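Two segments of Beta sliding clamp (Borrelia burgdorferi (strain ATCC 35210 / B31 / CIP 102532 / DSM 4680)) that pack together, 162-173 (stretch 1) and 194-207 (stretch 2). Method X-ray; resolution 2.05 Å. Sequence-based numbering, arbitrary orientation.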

ATOM      1  N   LYS A 162       5.180  15.509 -20.743  1.00 39.01           N
ATOM      2  CA  LYS A 162       6.247  16.170 -19.988  1.00 42.34           C
ATOM      3  C   LYS A 162       5.764  17.499 -19.421  1.00 40.53           C
ATOM      4  O   LYS A 162       5.995  17.808 -18.245  1.00 38.44           O
ATOM      5  CB  LYS A 162       7.471  16.372 -20.881  1.00 46.10           C
ATOM      6  CG  LYS A 162       8.700  16.902 -20.149  1.00 50.28           C
ATOM      7  CD  LYS A 162       9.957  16.667 -20.983  1.00 49.23           C
ATOM      8  CE  LYS A 162      11.134  17.502 -20.500  1.00 62.10           C
ATOM      9  NZ  LYS A 162      12.405  17.017 -21.121  1.00 70.18           N
ATOM     10  N   VAL A 163       5.056  18.283 -20.232  1.00 33.99           N
ATOM     11  CA  VAL A 163       4.542  19.564 -19.755  1.00 35.11           C
ATOM     12  C   VAL A 163       3.573  19.361 -18.596  1.00 34.66           C
ATOM     13  O   VAL A 163       3.621  20.081 -17.589  1.00 38.47           O
ATOM     14  CB  VAL A 163       3.899  20.341 -20.917  1.00 41.31           C
ATOM     15  CG1 VAL A 163       3.154  21.550 -20.392  1.00 36.71           C
ATOM     16  CG2 VAL A 163       4.982  20.798 -21.886  1.00 41.33           C
ATOM     17  N   ILE A 164       2.669  18.390 -18.723  1.00 35.26           N
ATOM     18  CA  ILE A 164       1.726  18.108 -17.643  1.00 36.03           C
ATOM     19  C   ILE A 164       2.487  17.743 -16.378  1.00 34.83           C
ATOM     20  O   ILE A 164       2.189  18.238 -15.281  1.00 36.04           O
ATOM     21  CB  ILE A 164       0.770  16.974 -18.062  1.00 37.47           C
ATOM     22  CG1 ILE A 164      -0.259  17.476 -19.076  1.00 39.16           C
ATOM     23  CG2 ILE A 164       0.103  16.340 -16.829  1.00 35.22           C
ATOM     24  CD1 ILE A 164      -1.108  16.352 -19.682  1.00 36.80           C
ATOM     25  N   ASN A 165       3.485  16.865 -16.518  1.00 35.38           N
ATOM     26  CA  ASN A 165       4.288  16.448 -15.372  1.00 36.42           C
ATOM     27  C   ASN A 165       4.965  17.641 -14.704  1.00 38.20           C
ATOM     28  O   ASN A 165       5.114  17.667 -13.477  1.00 39.49           O
ATOM     29  CB  ASN A 165       5.320  15.396 -15.818  1.00 34.59           C
ATOM     30  CG  ASN A 165       5.976  14.675 -14.636  1.00 48.14           C
ATOM     31  OD1 ASN A 165       5.292  14.224 -13.726  1.00 42.84           O
ATOM     32  ND2 ASN A 165       7.302  14.567 -14.653  1.00 40.59           N
ATOM     33  N   ARG A 166       5.328  18.666 -15.473  1.00 34.90           N
ATOM     34  CA  ARG A 166       5.987  19.828 -14.887  1.00 33.58           C
ATOM     35  C   ARG A 166       5.011  20.877 -14.376  1.00 34.84           C
ATOM     36  O   ARG A 166       5.412  21.739 -13.587  1.00 35.82           O
ATOM     37  CB  ARG A 166       6.935  20.457 -15.918  1.00 36.93           C
ATOM     38  CG  ARG A 166       8.267  19.723 -15.921  1.00 42.00           C
ATOM     39  CD  ARG A 166       9.007  19.684 -17.246  1.00 42.22           C
ATOM     40  NE  ARG A 166      10.117  18.748 -17.116  1.00 49.34           N
ATOM     41  CZ  ARG A 166      11.401  19.052 -17.252  1.00 51.81           C
ATOM     42  NH1 ARG A 166      11.784  20.272 -17.594  1.00 50.90           N
ATOM     43  NH2 ARG A 166      12.309  18.106 -17.078  1.00 57.91           N
ATOM     44  N   ILE A 167       3.738  20.815 -14.768  1.00 34.51           N
ATOM     45  CA  ILE A 167       2.776  21.865 -14.461  1.00 28.66           C
ATOM     46  C   ILE A 167       1.751  21.421 -13.415  1.00 37.19           C
ATOM     47  O   ILE A 167       1.458  22.169 -12.474  1.00 33.32           O
ATOM     48  CB  ILE A 167       2.074  22.337 -15.752  1.00 36.32           C
ATOM     49  CG1 ILE A 167       3.006  23.240 -16.564  1.00 36.91           C
ATOM     50  CG2 ILE A 167       0.809  23.089 -15.419  1.00 40.38           C
ATOM     51  CD1 ILE A 167       3.088  24.659 -16.028  1.00 38.53           C
ATOM     52  N   ALA A 168       1.224  20.192 -13.529  1.00 31.39           N
ATOM     53  CA  ALA A 168       0.041  19.821 -12.749  1.00 34.33           C
ATOM     54  C   ALA A 168       0.276  19.939 -11.243  1.00 36.96           C
ATOM     55  O   ALA A 168      -0.577  20.466 -10.513  1.00 34.98           O
ATOM     56  CB  ALA A 168      -0.397  18.395 -13.106  1.00 34.36           C
ATOM     57  N   PHE A 169       1.424  19.457 -10.752  1.00 33.19           N
ATOM     58  CA  PHE A 169       1.622  19.392  -9.304  1.00 33.95           C
ATOM     59  C   PHE A 169       1.624  20.762  -8.638  1.00 36.72           C
ATOM     60  O   PHE A 169       1.344  20.853  -7.438  1.00 33.13           O
ATOM     61  CB  PHE A 169       2.931  18.648  -8.984  1.00 37.69           C
ATOM     62  CG  PHE A 169       4.180  19.476  -9.219  1.00 35.19           C
ATOM     63  CD1 PHE A 169       4.812  19.469 -10.454  1.00 29.22           C
ATOM     64  CD2 PHE A 169       4.724  20.250  -8.190  1.00 30.43           C
ATOM     65  CE1 PHE A 169       5.984  20.240 -10.673  1.00 34.66           C
ATOM     66  CE2 PHE A 169       5.886  20.991  -8.380  1.00 34.48           C
ATOM     67  CZ  PHE A 169       6.509  21.001  -9.635  1.00 32.44           C
ATOM     68  N   SER A 170       1.922  21.838  -9.380  1.00 30.68           N
ATOM     69  CA  SER A 170       1.985  23.165  -8.776  1.00 32.50           C
ATOM     70  C   SER A 170       0.629  23.830  -8.582  1.00 34.22           C
ATOM     71  O   SER A 170       0.543  24.816  -7.834  1.00 34.91           O
ATOM     72  CB  SER A 170       2.828  24.109  -9.641  1.00 38.25           C
ATOM     73  OG  SER A 170       4.201  23.859  -9.488  1.00 43.18           O
ATOM     74  N   ALA A 171      -0.418  23.377  -9.269  1.00 36.33           N
ATOM     75  CA  ALA A 171      -1.699  24.052  -9.123  1.00 34.05           C
ATOM     76  C   ALA A 171      -2.202  23.874  -7.701  1.00 38.95           C
ATOM     77  O   ALA A 171      -1.870  22.899  -7.021  1.00 34.39           O
ATOM     78  CB  ALA A 171      -2.722  23.511 -10.130  1.00 33.88           C
ATOM     79  N   HIS A 172      -2.983  24.840  -7.233  1.00 33.99           N
ATOM     80  CA  HIS A 172      -3.600  24.679  -5.929  1.00 39.55           C
ATOM     81  C   HIS A 172      -4.482  23.426  -5.929  1.00 42.04           C
ATOM     82  O   HIS A 172      -5.132  23.095  -6.927  1.00 34.51           O
ATOM     83  CB  HIS A 172      -4.416  25.918  -5.569  1.00 43.69           C
ATOM     84  CG  HIS A 172      -4.662  26.055  -4.107  1.00 48.04           C
ATOM     85  ND1 HIS A 172      -5.530  25.241  -3.417  1.00 55.44           N
ATOM     86  CD2 HIS A 172      -4.094  26.866  -3.185  1.00 52.72           C
ATOM     87  CE1 HIS A 172      -5.507  25.563  -2.136  1.00 58.71           C
ATOM     88  NE2 HIS A 172      -4.642  26.546  -1.969  1.00 54.58           N
ATOM     89  N   LEU A 173      -4.446  22.698  -4.816  1.00 39.22           N
ATOM     90  CA  LEU A 173      -5.124  21.413  -4.702  1.00 44.28           C
ATOM     91  C   LEU A 173      -6.609  21.527  -4.349  1.00 44.31           C
ATOM     92  O   LEU A 173      -7.327  20.531  -4.452  1.00 42.35           O
ATOM     93  CB  LEU A 173      -4.385  20.558  -3.675  1.00 47.50           C
ATOM     94  CG  LEU A 173      -3.014  20.079  -4.152  1.00 50.33           C
ATOM     95  CD1 LEU A 173      -2.273  19.344  -3.052  1.00 58.31           C
ATOM     96  CD2 LEU A 173      -3.193  19.166  -5.343  1.00 51.27           C
ATOM     97  N   LEU A 194       2.165  29.156 -23.645  1.00 43.71           N
ATOM     98  CA  LEU A 194       2.785  29.102 -22.337  1.00 46.12           C
ATOM     99  C   LEU A 194       1.786  28.602 -21.296  1.00 46.64           C
ATOM    100  O   LEU A 194       0.619  29.006 -21.294  1.00 43.95           O
ATOM    101  CB  LEU A 194       3.325  30.496 -21.996  1.00 51.56           C
ATOM    102  CG  LEU A 194       3.756  30.886 -20.600  1.00 56.01           C
ATOM    103  CD1 LEU A 194       4.868  31.893 -20.692  1.00 53.86           C
ATOM    104  CD2 LEU A 194       2.548  31.508 -19.953  1.00 55.81           C
ATOM    105  N   LEU A 195       2.255  27.726 -20.413  1.00 40.85           N
ATOM    106  CA  LEU A 195       1.461  27.198 -19.312  1.00 39.46           C
ATOM    107  C   LEU A 195       2.052  27.649 -17.982  1.00 37.27           C
ATOM    108  O   LEU A 195       3.272  27.633 -17.797  1.00 36.77           O
ATOM    109  CB  LEU A 195       1.392  25.669 -19.357  1.00 39.10           C
ATOM    110  CG  LEU A 195       0.432  25.074 -20.385  1.00 42.73           C
ATOM    111  CD1 LEU A 195       0.940  25.224 -21.817  1.00 44.17           C
ATOM    112  CD2 LEU A 195       0.128  23.633 -20.062  1.00 36.02           C
ATOM    113  N   VAL A 196       1.183  28.046 -17.058  1.00 33.79           N
ATOM    114  CA  VAL A 196       1.587  28.489 -15.724  1.00 34.49           C
ATOM    115  C   VAL A 196       0.673  27.816 -14.708  1.00 38.58           C
ATOM    116  O   VAL A 196      -0.530  27.678 -14.951  1.00 34.95           O
ATOM    117  CB  VAL A 196       1.497  30.021 -15.590  1.00 39.92           C
ATOM    118  CG1 VAL A 196       1.803  30.465 -14.156  1.00 39.74           C
ATOM    119  CG2 VAL A 196       2.442  30.693 -16.580  1.00 39.56           C
ATOM    120  N   SER A 197       1.233  27.398 -13.573  1.00 31.70           N
ATOM    121  CA  SER A 197       0.399  26.950 -12.469  1.00 34.68           C
ATOM    122  C   SER A 197       1.032  27.361 -11.153  1.00 36.92           C
ATOM    123  O   SER A 197       2.258  27.409 -11.025  1.00 35.78           O
ATOM    124  CB  SER A 197       0.189  25.429 -12.478  1.00 33.18           C
ATOM    125  OG  SER A 197       1.436  24.760 -12.406  1.00 35.76           O
ATOM    126  N   THR A 198       0.185  27.608 -10.154  1.00 36.50           N
ATOM    127  CA  THR A 198       0.695  27.997  -8.849  1.00 35.73           C
ATOM    128  C   THR A 198      -0.375  27.760  -7.802  1.00 37.81           C
ATOM    129  O   THR A 198      -1.571  27.743  -8.100  1.00 40.41           O
ATOM    130  CB  THR A 198       1.097  29.472  -8.827  1.00 35.22           C
ATOM    131  OG1 THR A 198       1.663  29.808  -7.549  1.00 28.93           O
ATOM    132  CG2 THR A 198      -0.152  30.328  -9.048  1.00 36.88           C
ATOM    133  N   ASN A 199       0.078  27.621  -6.561  1.00 34.61           N
ATOM    134  CA  ASN A 199      -0.806  27.574  -5.408  1.00 39.12           C
ATOM    135  C   ASN A 199      -0.614  28.796  -4.529  1.00 39.69           C
ATOM    136  O   ASN A 199      -1.030  28.789  -3.369  1.00 41.23           O
ATOM    137  CB  ASN A 199      -0.584  26.285  -4.607  1.00 38.81           C
ATOM    138  CG  ASN A 199       0.690  26.317  -3.790  1.00 41.32           C
ATOM    139  OD1 ASN A 199       1.604  27.119  -4.052  1.00 36.23           O
ATOM    140  ND2 ASN A 199       0.751  25.463  -2.769  1.00 32.02           N
ATOM    141  N   GLY A 200       0.068  29.823  -5.044  1.00 45.98           N
ATOM    142  CA  GLY A 200       0.396  30.997  -4.277  1.00 46.56           C
ATOM    143  C   GLY A 200       1.754  30.956  -3.613  1.00 49.77           C
ATOM    144  O   GLY A 200       2.273  32.006  -3.225  1.00 48.72           O
ATOM    145  N   HIS A 201       2.339  29.780  -3.455  1.00 43.42           N
ATOM    146  CA  HIS A 201       3.628  29.655  -2.796  1.00 40.96           C
ATOM    147  C   HIS A 201       4.710  29.056  -3.672  1.00 42.78           C
ATOM    148  O   HIS A 201       5.888  29.401  -3.509  1.00 41.12           O
ATOM    149  CB  HIS A 201       3.445  28.821  -1.525  1.00 46.19           C
ATOM    150  CG  HIS A 201       2.513  29.464  -0.552  1.00 56.47           C
ATOM    151  ND1 HIS A 201       1.143  29.351  -0.651  1.00 59.32           N
ATOM    152  CD2 HIS A 201       2.750  30.240   0.531  1.00 66.57           C
ATOM    153  CE1 HIS A 201       0.576  30.044   0.319  1.00 62.02           C
ATOM    154  NE2 HIS A 201       1.529  30.580   1.059  1.00 64.71           N
ATOM    155  N   ARG A 202       4.340  28.182  -4.601  1.00 37.55           N
ATOM    156  CA  ARG A 202       5.249  27.604  -5.566  1.00 30.43           C
ATOM    157  C   ARG A 202       4.554  27.656  -6.920  1.00 33.21           C
ATOM    158  O   ARG A 202       3.319  27.664  -6.998  1.00 37.53           O
ATOM    159  CB  ARG A 202       5.664  26.171  -5.175  1.00 32.88           C
ATOM    160  CG  ARG A 202       4.534  25.259  -4.639  1.00 33.92           C
ATOM    161  CD  ARG A 202       3.841  24.495  -5.754  1.00 34.33           C
ATOM    162  NE  ARG A 202       2.885  23.494  -5.231  1.00 30.00           N
ATOM    163  CZ  ARG A 202       3.242  22.279  -4.828  1.00 32.40           C
ATOM    164  NH1 ARG A 202       4.530  21.924  -4.886  1.00 30.51           N
ATOM    165  NH2 ARG A 202       2.328  21.417  -4.361  1.00 29.50           N
ATOM    166  N   MET A 203       5.352  27.719  -7.985  1.00 32.74           N
ATOM    167  CA  MET A 203       4.809  27.991  -9.304  1.00 32.73           C
ATOM    168  C   MET A 203       5.668  27.336 -10.375  1.00 35.02           C
ATOM    169  O   MET A 203       6.900  27.409 -10.324  1.00 34.20           O
ATOM    170  CB  MET A 203       4.736  29.517  -9.569  1.00 34.46           C
ATOM    171  CG  MET A 203       4.519  29.861 -11.049  1.00 34.05           C
ATOM    172  SD  MET A 203       4.499  31.669 -11.375  1.00 39.61           S
ATOM    173  CE  MET A 203       3.054  32.145 -10.479  1.00 36.95           C
ATOM    174  N   SER A 204       5.008  26.730 -11.360  1.00 38.32           N
ATOM    175  CA  SER A 204       5.655  26.199 -12.553  1.00 33.30           C
ATOM    176  C   SER A 204       5.294  27.043 -13.782  1.00 39.64           C
ATOM    177  O   SER A 204       4.155  27.504 -13.925  1.00 38.35           O
ATOM    178  CB  SER A 204       5.265  24.736 -12.763  1.00 36.57           C
ATOM    179  OG  SER A 204       5.943  23.878 -11.825  1.00 33.50           O
ATOM    180  N   ILE A 205       6.281  27.263 -14.647  1.00 36.10           N
ATOM    181  CA  ILE A 205       6.126  27.974 -15.913  1.00 40.52           C
ATOM    182  C   ILE A 205       6.773  27.141 -17.009  1.00 39.22           C
ATOM    183  O   ILE A 205       7.988  26.905 -16.971  1.00 39.24           O
ATOM    184  CB  ILE A 205       6.772  29.371 -15.867  1.00 41.43           C
ATOM    185  CG1 ILE A 205       6.121  30.216 -14.777  1.00 42.70           C
ATOM    186  CG2 ILE A 205       6.650  30.056 -17.222  1.00 37.47           C
ATOM    187  CD1 ILE A 205       7.018  31.238 -14.202  1.00 48.90           C
ATOM    188  N   CYS A 206       5.983  26.729 -17.998  1.00 35.52           N
ATOM    189  CA  CYS A 206       6.459  25.920 -19.117  1.00 37.71           C
ATOM    190  C   CYS A 206       6.161  26.668 -20.405  1.00 46.61           C
ATOM    191  O   CYS A 206       4.993  26.843 -20.765  1.00 46.34           O
ATOM    192  CB  CYS A 206       5.769  24.562 -19.174  1.00 41.71           C
ATOM    193  SG  CYS A 206       6.296  23.421 -17.949  1.00 50.93           S
ATOM    194  N   LYS A 207       7.206  27.099 -21.093  1.00 44.39           N
ATOM    195  CA  LYS A 207       7.067  27.694 -22.411  1.00 51.54           C
ATOM    196  C   LYS A 207       7.196  26.581 -23.441  1.00 52.29           C
ATOM    197  O   LYS A 207       8.130  25.776 -23.373  1.00 50.70           O
ATOM    198  CB  LYS A 207       8.145  28.762 -22.620  1.00 42.04           C
TER
HETATM  199  O   HOH W   1      -0.121  22.924  -4.717  1.00 39.87           O

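A helix and the segment that follows it pack against one side of a two-stranded antiparallel hairpin, through a small apolar patch at one end and a run of serine hydroxyl hydrogen bonds around 166-170. The hairpin pairing is established by backbone bonds: Leu 195 N to Cys 206 O and Cys 206 N to Leu 195 O are each 2.9 Å, and the same reciprocal pattern joins Ser 197 and Ser 204. Helix 162-167 lies over both strands, its axis 9.2 Å from strand 194-198 at 27° and 8.4 Å from strand 202-207 at 159°, so it runs roughly along the first and against the second. The alternation of the strands sets which side chains start toward stretch 1: Leu 195, Ser 197, Arg 202, Ser 204 and Cys 206 direct their CA-to-CB bonds toward it, whereas Val 196, Thr 198, Met 203 and Ile 205 direct theirs away.

The apolar patch is built on Val 163 and Ile 167, one helical turn apart. Val 163 CG1 lies 3.7 Å from Leu 195 CD2 and 4.2 Å from Cys 206 CB. Ile 167 has the largest area covered by the other stretch; although its CA-to-CB bond points sideways, the end of the side chain comes nearer the hairpin. Ile 167 CD1 is 3.9 Å from Leu 195 CB, and Ile 167 CG1 is 3.6 Å from Cys 206 SG, so it bridges both strands.

Beyond this patch, the serines take over. Residues 168-170 have helical phi/psi without the regular bonds. Two backbone carbonyls accept hydroxyls from the hairpin: Ser 204 OG donates to Arg 166 O at 2.8 Å, and Ser 197 OG donates to Ile 167 O at 2.6 Å. Ile 167 O also accepts from Ser 170 N at 3.1 Å. Ser 170, whose CA-to-CB bond points toward the hairpin, donates from Ser 170 OG to Ser 204 OG at 2.9 Å. Ser 204 OG is thus acceptor and donor at once, giving a relay from Ser 170 through Ser 204 to the carbonyl of Arg 166.

Arg 202 extends its side chain toward residues 169-171. Phe 169 O sits over one face of its guanidinium, 3.3 Å from Arg 202 NH2, but the angle is too poor for a hydrogen bond. A water supplies a better link, donating to Ala 171 O at 2.9 Å and accepting from Arg 202 NH2 at 2.9 Å. The Phe 169 ring meets the arginine at its edge, with Phe 169 CD2 3.7 Å from Arg 202 NH1.

Past the helical segment, the backbones draw close, with the CA atoms of His 172 and Asn 199 only 4.1 Å apart. Direct polar contact here is modest: His 172 N to Thr 198 O is a weak hydrogen bond, 3.3 Å long with an angle of 129°, and Ser 170 O to Asn 199 N, at 3.1 Å, fails on angle.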